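Long-range contacts in eukaryotic peptide chain release factor GTP-binding subunit (PDB 1R5B), which is eRF3, the GTP-binding release factor of fission yeast, a translation factor of the elongation factor Tu family with a P-loop GTPase domain and beta-barrel domains: residues H43-F48 / L266-N271; I152-G157 / N189-P194; I309-E314 / R340-D345. All blocks are in the same frame, centred on the assembly; numbering follows the deposited sequence.

Interaction 1. Residues H43-F48 / L266-N271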
loop_
_atom_site.group_PDB
_atom_site.type_symbol
_atom_site.label_atom_id
_atom_site.label_comp_id
_atom_site.label_asym_id
_atom_site.label_seq_id
_atom_site.Cartn_x
_atom_site.Cartn_y
_atom_site.Cartn_z
ATOM N N HIS A 43 1.643 6.783 2.370
ATOM C CA HIS A 43 2.818 7.352 1.727
ATOM C C HIS A 43 3.537 6.281 0.950
ATOM O O HIS A 43 3.799 5.204 1.482
ATOM C CB HIS A 43 3.802 7.913 2.742
ATOM C CG HIS A 43 3.336 9.168 3.409
ATOM N ND1 HIS A 43 2.041 9.341 3.854
ATOM C CD2 HIS A 43 4.001 10.304 3.732
ATOM C CE1 HIS A 43 1.929 10.531 4.414
ATOM N NE2 HIS A 43 3.102 11.135 4.352
ATOM N N VAL A 44 3.892 6.614 -0.285
ATOM C CA VAL A 44 4.590 5.725 -1.210
ATOM C C VAL A 44 5.717 6.495 -1.895
ATOM O O VAL A 44 5.579 7.685 -2.157
ATOM C CB VAL A 44 3.608 5.204 -2.277
ATOM C CG1 VAL A 44 4.283 4.270 -3.236
ATOM C CG2 VAL A 44 2.453 4.503 -1.599
ATOM N N ASN A 45 6.835 5.823 -2.149
ATOM C CA ASN A 45 7.955 6.402 -2.883
ATOM C C ASN A 45 7.973 5.848 -4.288
ATOM O O ASN A 45 7.921 4.627 -4.488
ATOM C CB ASN A 45 9.286 6.049 -2.217
ATOM C CG ASN A 45 9.494 6.757 -0.884
ATOM O OD1 ASN A 45 10.271 6.300 -0.054
ATOM N ND2 ASN A 45 8.817 7.868 -0.684
ATOM N N ILE A 46 8.049 6.733 -5.264
ATOM C CA ILE A 46 8.021 6.347 -6.672
ATOM C C ILE A 46 9.167 7.007 -7.406
ATOM O O ILE A 46 9.496 8.167 -7.155
ATOM C CB ILE A 46 6.661 6.701 -7.308
ATOM C CG1 ILE A 46 6.555 6.123 -8.716
ATOM C CG2 ILE A 46 6.434 8.197 -7.329
ATOM C CD1 ILE A 46 5.137 6.084 -9.236
ATOM N N VAL A 47 9.796 6.257 -8.293
ATOM C CA VAL A 47 10.890 6.783 -9.089
ATOM C C VAL A 47 10.604 6.505 -10.555
ATOM O O VAL A 47 10.117 5.437 -10.898
ATOM C CB VAL A 47 12.242 6.192 -8.665
ATOM C CG1 VAL A 47 12.310 4.673 -8.905
ATOM C CG2 VAL A 47 13.368 6.893 -9.381
ATOM N N PHE A 48 10.889 7.489 -11.400
ATOM C CA PHE A 48 10.697 7.383 -12.841
ATOM C C PHE A 48 12.056 7.271 -13.526
ATOM O O PHE A 48 12.995 7.985 -13.186
ATOM C CB PHE A 48 9.938 8.603 -13.370
ATOM C CG PHE A 48 8.487 8.595 -13.028
ATOM C CD1 PHE A 48 8.069 8.887 -11.752
ATOM C CD2 PHE A 48 7.539 8.272 -13.974
ATOM C CE1 PHE A 48 6.727 8.868 -11.430
ATOM C CE2 PHE A 48 6.194 8.255 -13.652
ATOM C CZ PHE A 48 5.792 8.554 -12.381
ATOM N N LEU A 266 4.492 -3.023 -3.463
ATOM C CA LEU A 266 5.340 -1.898 -3.077
ATOM C C LEU A 266 6.609 -2.447 -2.391
ATOM O O LEU A 266 6.528 -3.100 -1.348
ATOM C CB LEU A 266 4.583 -0.963 -2.123
ATOM C CG LEU A 266 3.199 -0.440 -2.539
ATOM C CD1 LEU A 266 2.682 0.557 -1.546
ATOM C CD2 LEU A 266 3.219 0.191 -3.858
ATOM N N GLU A 267 7.772 -2.174 -2.964
ATOM C CA GLU A 267 9.013 -2.832 -2.529
ATOM C C GLU A 267 9.340 -2.740 -1.046
ATOM O O GLU A 267 9.733 -3.731 -0.481
ATOM C CB GLU A 267 10.222 -2.325 -3.299
ATOM C CG GLU A 267 10.189 -2.570 -4.794
ATOM C CD GLU A 267 10.128 -4.045 -5.184
ATOM O OE1 GLU A 267 10.487 -4.933 -4.381
ATOM O OE2 GLU A 267 9.710 -4.289 -6.332
ATOM N N ARG A 268 9.205 -1.573 -0.417
ATOM C CA ARG A 268 9.516 -1.476 1.006
ATOM C C ARG A 268 8.626 -2.404 1.827
ATOM O O ARG A 268 9.099 -3.055 2.756
ATOM C CB ARG A 268 9.386 -0.043 1.532
ATOM C CG ARG A 268 10.451 0.907 0.989
ATOM C CD ARG A 268 10.359 2.337 1.497
ATOM N NE ARG A 268 9.048 2.930 1.234
ATOM C CZ ARG A 268 8.563 3.992 1.861
ATOM N NH1 ARG A 268 9.271 4.610 2.789
ATOM N NH2 ARG A 268 7.353 4.440 1.559
ATOM N N LYS A 269 7.343 -2.445 1.475
ATOM C CA LYS A 269 6.341 -3.269 2.165
ATOM C C LYS A 269 6.584 -4.760 1.883
ATOM O O LYS A 269 6.473 -5.574 2.782
ATOM C CB LYS A 269 4.928 -2.878 1.716
ATOM C CG LYS A 269 3.839 -3.087 2.718
ATOM C CD LYS A 269 2.447 -2.817 2.112
ATOM C CE LYS A 269 2.069 -1.343 2.092
ATOM N NZ LYS A 269 0.881 -1.089 1.180
ATOM N N VAL A 270 6.930 -5.097 0.645
ATOM C CA VAL A 270 7.246 -6.484 0.281
ATOM C C VAL A 270 8.471 -7.000 1.047
ATOM O O VAL A 270 8.537 -8.178 1.414
ATOM C CB VAL A 270 7.527 -6.623 -1.243
ATOM C CG1 VAL A 270 8.089 -8.027 -1.598
ATOM C CG2 VAL A 270 6.268 -6.339 -2.056
ATOM N N ASN A 271 9.428 -6.109 1.287
ATOM C CA ASN A 271 10.723 -6.463 1.863
ATOM C C ASN A 271 10.733 -6.294 3.373
ATOM O O ASN A 271 11.731 -6.585 4.028
ATOM C CB ASN A 271 11.825 -5.621 1.219
ATOM C CG ASN A 271 12.105 -6.047 -0.223
ATOM O OD1 ASN A 271 12.090 -5.242 -1.130
ATOM N ND2 ASN A 271 12.362 -7.330 -0.422
#
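Arg-268, on the short helix 267-270, reaches over the start of strand 42-50 and lays its guanidinium flat against the side-chain amide of Asn-45. The two planes are 27° apart and stacked, with Asn-45 CG 4.0 Å from Arg-268 CZ. Arg-268 sets out with CG anti to its carbonyl carbon, the chain bends at chi3 (-56°), and the two side chains cross at about a right angle. Near its plane, at the edge, Arg-268 NH2 comes to 3.6 Å from His-43 O. Its strongest partner is Asp-146, which binds NH2 in a salt bridge and accepts from Asn-45 N with the same carboxylate oxygen.

Beneath this polar layer lies an apolar one. Leu-266, just before the helix, sets out toward the strand, with CG anti to the carbonyl carbon (chi1 -52°). Its CD1 meets Val-44 CG2 at 4.0 Å, and both residues also pack on Ile-147 of the neighbouring strand. A branched aliphatic residue suits each of these buried places, whereas a long side chain ending in a flat cation suits the partly exposed outer side. The chemistry implies a join in two layers between the first strand of the GTPase sheet and the helix leading to the next domain: methyl packing inside and a stacked guanidinium outside, whose charge Asp-146 probably balances.

Interaction 2. Residues I152-G157 / N189-P194; sequences ISARRG and NKMDEP
Asn-189 to Asp-192 form the NKxD signature (G4 motif) of P-loop GTPases, which in relatives lines the nucleotide pocket, and here it runs beside the end of the neighbouring parallel strand 147-153. The strands meet in a parallel bridge of Ser-153 with Asn-189. Asn-189 N donates to Ile-152 O at 2.7 Å, nearly straight at 170° and almost along the carbonyl axis. Ala-154 N returns a bond to Asn-189 O at 3.1 Å, approaching from above the carbonyl plane as the strand ends. Ser-153 OG then accepts from Arg-155 N at 3.2 Å, an ST turn at the end of the strand.

Lys-190 extends its chain beyond CG alongside the serine, its CD 3.5 Å from Ser-153 OG. Its ammonium goes on to Asp-53 O, within the probable P-loop, and to the carboxylate of Glu-158. Small Ala-154 lets the thioether of Met-191, curled back by bends at chi2 and chi3, come to 4.0 Å between Ala-154 CB and Met-191 SD. Farther out, Arg-155 bends at chi3 (-54°), and Glu-193 OE2 lies 3.1 Å from Arg-155 NH2. Both carboxylate oxygens lie well off the guanidinium plane, over one face, so no N-H points at them and the salt bridge rests on charge alone; the two planes are 75° apart.

Arg-155 NH2 and Lys-190 NZ, both cationic, are 3.6 Å apart. Glu-158 OE2, which meets Lys-190 NZ, Arg-155 NE and Ser-153 OG, probably offsets their repulsion together with Glu-193, so the lysine of the motif is held by direct bonds to Asp-53 O and to a carboxylate that it shares with Arg-155 and Ser-153.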
loop_
_atom_site.group_PDB
_atom_site.type_symbol
_atom_site.label_atom_id
_atom_site.label_comp_id
_atom_site.label_asym_id
_atom_site.label_seq_id
_atom_site.Cartn_x
_atom_site.Cartn_y
_atom_site.Cartn_z
ATOM N N ILE A 152 9.021 4.642 -21.763
ATOM C CA ILE A 152 9.562 4.333 -23.087
ATOM C C ILE A 152 8.777 5.081 -24.165
ATOM O O ILE A 152 7.557 5.158 -24.101
ATOM C CB ILE A 152 9.493 2.815 -23.354
ATOM C CG1 ILE A 152 10.334 2.033 -22.334
ATOM C CG2 ILE A 152 9.962 2.492 -24.775
ATOM C CD1 ILE A 152 11.845 2.173 -22.496
ATOM N N SER A 153 9.479 5.640 -25.145
ATOM C CA SER A 153 8.827 6.293 -26.269
ATOM C C SER A 153 8.373 5.259 -27.286
ATOM O O SER A 153 9.136 4.365 -27.652
ATOM C CB SER A 153 9.776 7.268 -26.956
ATOM O OG SER A 153 9.209 7.733 -28.168
ATOM N N ALA A 154 7.138 5.413 -27.757
ATOM C CA ALA A 154 6.560 4.532 -28.765
ATOM C C ALA A 154 6.779 5.066 -30.177
ATOM O O ALA A 154 6.525 4.361 -31.140
ATOM C CB ALA A 154 5.078 4.341 -28.509
ATOM N N ARG A 155 7.234 6.309 -30.302
ATOM C CA ARG A 155 7.525 6.901 -31.611
ATOM C C ARG A 155 8.466 6.017 -32.440
ATOM O O ARG A 155 9.437 5.486 -31.915
ATOM C CB ARG A 155 8.152 8.286 -31.431
ATOM C CG ARG A 155 8.427 9.058 -32.735
ATOM C CD ARG A 155 9.576 10.057 -32.639
ATOM N NE ARG A 155 9.393 10.989 -31.520
ATOM C CZ ARG A 155 9.414 12.321 -31.598
ATOM N NH1 ARG A 155 9.611 12.953 -32.760
ATOM N NH2 ARG A 155 9.229 13.037 -30.489
ATOM N N ARG A 156 8.174 5.862 -33.729
ATOM C CA ARG A 156 9.056 5.111 -34.622
ATOM C C ARG A 156 10.393 5.839 -34.720
ATOM O O ARG A 156 10.432 7.074 -34.770
ATOM C CB ARG A 156 8.419 4.949 -36.012
ATOM C CG ARG A 156 7.158 4.080 -36.007
ATOM C CD ARG A 156 6.607 3.704 -37.387
ATOM N NE ARG A 156 5.288 3.090 -37.238
ATOM C CZ ARG A 156 5.061 1.827 -36.857
ATOM N NH1 ARG A 156 6.066 0.980 -36.610
ATOM N NH2 ARG A 156 3.807 1.400 -36.727
ATOM N N GLY A 157 11.484 5.075 -34.745
ATOM C CA GLY A 157 12.824 5.642 -34.651
ATOM C C GLY A 157 13.324 5.763 -33.217
ATOM O O GLY A 157 14.367 5.219 -32.884
ATOM N N ASN A 189 4.896 5.591 -23.777
ATOM C CA ASN A 189 4.489 6.991 -23.919
ATOM C C ASN A 189 4.383 7.419 -25.388
ATOM O O ASN A 189 4.790 6.685 -26.281
ATOM C CB ASN A 189 5.502 7.863 -23.173
ATOM C CG ASN A 189 5.026 9.296 -22.964
ATOM O OD1 ASN A 189 5.834 10.222 -22.888
ATOM N ND2 ASN A 189 3.724 9.479 -22.852
ATOM N N LYS A 190 3.818 8.602 -25.622
ATOM C CA LYS A 190 3.687 9.197 -26.954
ATOM C C LYS A 190 2.773 8.413 -27.894
ATOM O O LYS A 190 2.983 8.404 -29.104
ATOM C CB LYS A 190 5.061 9.409 -27.606
ATOM C CG LYS A 190 6.105 10.047 -26.697
ATOM C CD LYS A 190 7.282 10.552 -27.519
ATOM C CE LYS A 190 8.195 11.484 -26.745
ATOM N NZ LYS A 190 9.574 11.450 -27.320
ATOM N N MET A 191 1.738 7.788 -27.344
ATOM C CA MET A 191 0.796 7.015 -28.150
ATOM C C MET A 191 -0.017 7.900 -29.120
ATOM O O MET A 191 -0.529 7.409 -30.122
ATOM C CB MET A 191 -0.145 6.206 -27.243
ATOM C CG MET A 191 0.541 5.105 -26.420
ATOM S SD MET A 191 1.310 3.769 -27.369
ATOM C CE MET A 191 0.039 3.180 -28.292
ATOM N N ASP A 192 -0.111 9.194 -28.814
ATOM C CA ASP A 192 -0.872 10.166 -29.591
ATOM C C ASP A 192 -0.158 10.656 -30.860
ATOM O O ASP A 192 -0.801 11.173 -31.782
ATOM C CB ASP A 192 -1.176 11.384 -28.701
ATOM C CG ASP A 192 0.057 12.280 -28.472
ATOM O OD1 ASP A 192 0.986 11.871 -27.737
ATOM O OD2 ASP A 192 0.185 13.410 -28.996
ATOM N N GLU A 193 1.165 10.510 -30.894
ATOM C CA GLU A 193 2.004 11.108 -31.939
ATOM C C GLU A 193 1.686 10.612 -33.361
ATOM O O GLU A 193 1.078 9.574 -33.529
ATOM C CB GLU A 193 3.483 10.862 -31.616
ATOM C CG GLU A 193 4.077 11.863 -30.632
ATOM C CD GLU A 193 5.583 12.035 -30.786
ATOM O OE1 GLU A 193 6.184 11.425 -31.698
ATOM O OE2 GLU A 193 6.174 12.797 -29.988
ATOM N N PRO A 194 2.072 11.369 -34.382
ATOM C CA PRO A 194 1.842 10.969 -35.784
ATOM C C PRO A 194 2.183 9.504 -36.157
ATOM O O PRO A 194 1.391 8.839 -36.828
ATOM C CB PRO A 194 2.752 11.926 -36.559
ATOM C CG PRO A 194 2.804 13.158 -35.709
ATOM C CD PRO A 194 2.711 12.695 -34.285
#

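Interaction 3. Residues I309-E314 / R340-D345; sequences INQTLE and RGDDSD
Leu-313 marks the close-packed part of this contact. With CG anti to its carbonyl carbon, it turns CD2 onto the turning backbone of 340-343, where CD2 lies 3.5 Å from Arg-340 O and 4.1 Å from Asp-343 CB. Gly-341 suits the spot: its backbone angles (phi 122°, psi -163°) are ones natural to glycine, and with no side chain it passes close beside the leucine methyl. Next to it the main chains pair, Glu-314 N donating to Arg-340 O at 3.1 Å and Arg-340 N to Glu-314 O at 2.9 Å, the first bond straighter than the second.

These two residues form an antiparallel hydrogen-bonded pair where strands 311-319 and 334-340 adjoin in the beta-barrel domain that follows the GTPase domain, as in other factors of the elongation factor Tu family. Asn-310 and Gln-311 both face Val-306 in a G1 beta bulge, at the turn from strand 302-307 into 311-319.

Beyond the pair the segments drift apart and meet through side chains at the surface. Gln-311, bent at chi2 (71°), brings CG to 3.4 Å from Asp-342 O, stem and amide both lying against this carbonyl. Farther along, Ile-309 CD1 reaches Asp-345 CB at 4.0 Å, a slight apolar touch. Within the loop Ser-344 OG donates to Asp-342 OD2 at 3.0 Å, and a hydrogen bond from Asp-343 OD2 ties it to Thr-287 OG1 of strand 287-292. On the exposed side Glu-314 and Arg-340 run side by side, pointing the same way, yet Glu-314 OE1 stays 4.6 Å from Arg-340 NE, so any attraction between their opposite charges is probably weak.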
loop_
_atom_site.group_PDB
_atom_site.type_symbol
_atom_site.label_atom_id
_atom_site.label_comp_id
_atom_site.label_asym_id
_atom_site.label_seq_id
_atom_site.Cartn_x
_atom_site.Cartn_y
_atom_site.Cartn_z
ATOM N N ILE A 309 1.737 -14.850 21.446
ATOM C CA ILE A 309 2.072 -16.025 22.252
ATOM C C ILE A 309 3.491 -16.584 22.025
ATOM O O ILE A 309 3.936 -17.460 22.770
ATOM C CB ILE A 309 1.005 -17.141 22.054
ATOM C CG1 ILE A 309 0.877 -17.551 20.580
ATOM C CG2 ILE A 309 -0.343 -16.677 22.590
ATOM C CD1 ILE A 309 0.127 -18.849 20.381
ATOM N N ASN A 310 4.182 -16.091 21.003
ATOM C CA ASN A 310 5.557 -16.487 20.724
ATOM C C ASN A 310 5.706 -17.976 20.358
ATOM O O ASN A 310 6.657 -18.650 20.775
ATOM C CB ASN A 310 6.447 -16.113 21.919
ATOM C CG ASN A 310 7.892 -15.862 21.524
ATOM O OD1 ASN A 310 8.175 -15.412 20.414
ATOM N ND2 ASN A 310 8.821 -16.154 22.446
ATOM N N GLN A 311 4.767 -18.465 19.550
ATOM C CA GLN A 311 4.746 -19.846 19.092
ATOM C C GLN A 311 5.090 -19.939 17.600
ATOM O O GLN A 311 4.453 -19.293 16.762
ATOM C CB GLN A 311 3.356 -20.428 19.337
ATOM C CG GLN A 311 3.158 -21.888 18.900
ATOM C CD GLN A 311 3.895 -22.885 19.773
ATOM O OE1 GLN A 311 4.374 -23.904 19.279
ATOM N NE2 GLN A 311 3.988 -22.596 21.067
ATOM N N THR A 312 6.091 -20.751 17.278
ATOM C CA THR A 312 6.507 -20.976 15.896
ATOM C C THR A 312 5.640 -22.051 15.234
ATOM O O THR A 312 5.223 -22.995 15.884
ATOM C CB THR A 312 8.009 -21.366 15.849
ATOM O OG1 THR A 312 8.818 -20.258 16.283
ATOM C CG2 THR A 312 8.471 -21.592 14.424
ATOM N N LEU A 313 5.363 -21.872 13.943
ATOM C CA LEU A 313 4.647 -22.851 13.116
ATOM C C LEU A 313 5.242 -22.886 11.709
ATOM O O LEU A 313 5.836 -21.919 11.258
ATOM C CB LEU A 313 3.170 -22.482 12.991
ATOM C CG LEU A 313 2.274 -22.508 14.230
ATOM C CD1 LEU A 313 0.952 -21.830 13.898
ATOM C CD2 LEU A 313 2.032 -23.941 14.737
ATOM N N GLU A 314 5.063 -23.995 11.007
ATOM C CA GLU A 314 5.509 -24.095 9.632
ATOM C C GLU A 314 4.326 -23.974 8.671
ATOM O O GLU A 314 3.350 -24.700 8.787
ATOM C CB GLU A 314 6.237 -25.413 9.407
ATOM C CG GLU A 314 7.069 -25.430 8.129
ATOM C CD GLU A 314 7.542 -26.812 7.724
ATOM O OE1 GLU A 314 7.316 -27.793 8.474
ATOM O OE2 GLU A 314 8.150 -26.912 6.637
ATOM N N ARG A 340 1.581 -26.307 10.369
ATOM C CA ARG A 340 1.994 -27.528 11.043
ATOM C C ARG A 340 2.675 -27.175 12.360
ATOM O O ARG A 340 3.452 -26.210 12.422
ATOM C CB ARG A 340 2.966 -28.301 10.146
ATOM C CG ARG A 340 3.517 -29.579 10.745
ATOM C CD ARG A 340 4.663 -30.165 9.953
ATOM N NE ARG A 340 4.216 -31.205 9.025
ATOM C CZ ARG A 340 4.545 -32.496 9.090
ATOM N NH1 ARG A 340 5.339 -32.970 10.051
ATOM N NH2 ARG A 340 4.067 -33.333 8.176
ATOM N N GLY A 341 2.388 -27.974 13.398
ATOM C CA GLY A 341 2.935 -27.776 14.743
ATOM C C GLY A 341 1.856 -27.594 15.806
ATOM O O GLY A 341 0.660 -27.901 15.584
ATOM N N ASP A 342 2.289 -27.058 16.962
ATOM C CA ASP A 342 1.397 -26.805 18.099
ATOM C C ASP A 342 0.561 -25.520 17.954
ATOM O O ASP A 342 0.992 -24.433 18.366
ATOM C CB ASP A 342 2.211 -26.732 19.386
ATOM C CG ASP A 342 1.370 -26.976 20.611
ATOM O OD1 ASP A 342 1.945 -27.408 21.629
ATOM O OD2 ASP A 342 0.134 -26.780 20.646
ATOM N N ASP A 343 -0.646 -25.657 17.406
ATOM C CA ASP A 343 -1.498 -24.497 17.132
ATOM C C ASP A 343 -2.728 -24.418 18.041
ATOM O O ASP A 343 -3.710 -23.748 17.718
ATOM C CB ASP A 343 -1.912 -24.467 15.651
ATOM C CG ASP A 343 -2.631 -25.722 15.202
ATOM O OD1 ASP A 343 -3.548 -26.193 15.911
ATOM O OD2 ASP A 343 -2.344 -26.298 14.130
ATOM N N SER A 344 -2.662 -25.085 19.189
ATOM C CA SER A 344 -3.821 -25.199 20.070
ATOM C C SER A 344 -4.221 -23.876 20.738
ATOM O O SER A 344 -5.363 -23.744 21.179
ATOM C CB SER A 344 -3.598 -26.293 21.125
ATOM O OG SER A 344 -2.483 -26.007 21.950
ATOM N N ASP A 345 -3.303 -22.909 20.810
ATOM C CA ASP A 345 -3.607 -21.589 21.387
ATOM C C ASP A 345 -3.839 -20.495 20.341
ATOM O O ASP A 345 -4.226 -19.381 20.691
ATOM C CB ASP A 345 -2.489 -21.131 22.327
ATOM C CG ASP A 345 -2.435 -21.931 23.598
ATOM O OD1 ASP A 345 -3.504 -22.307 24.134
ATOM O OD2 ASP A 345 -1.356 -22.230 24.138
#

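Interactions 1 and 2 share one sheet, that of the GTPase domain, in which strands 42-50 and 147-153 are neighbours, and along the chain interaction 2 is nested inside the loop that interaction 1 closes. Both are largely buried, yet interaction 1 relies on stacking and methyl packing without a clear direct hydrogen bond, whereas interaction 2 combines backbone pairing with a cluster of charges at the signature loop. Interaction 3 follows in series, in the beta-barrel domain, and is mostly a surface contact: one strand pair and a buried leucine, with loosely held charges outside. Its centre lies about 56 Å from that of interaction 2, on opposite sides of the chain's centre.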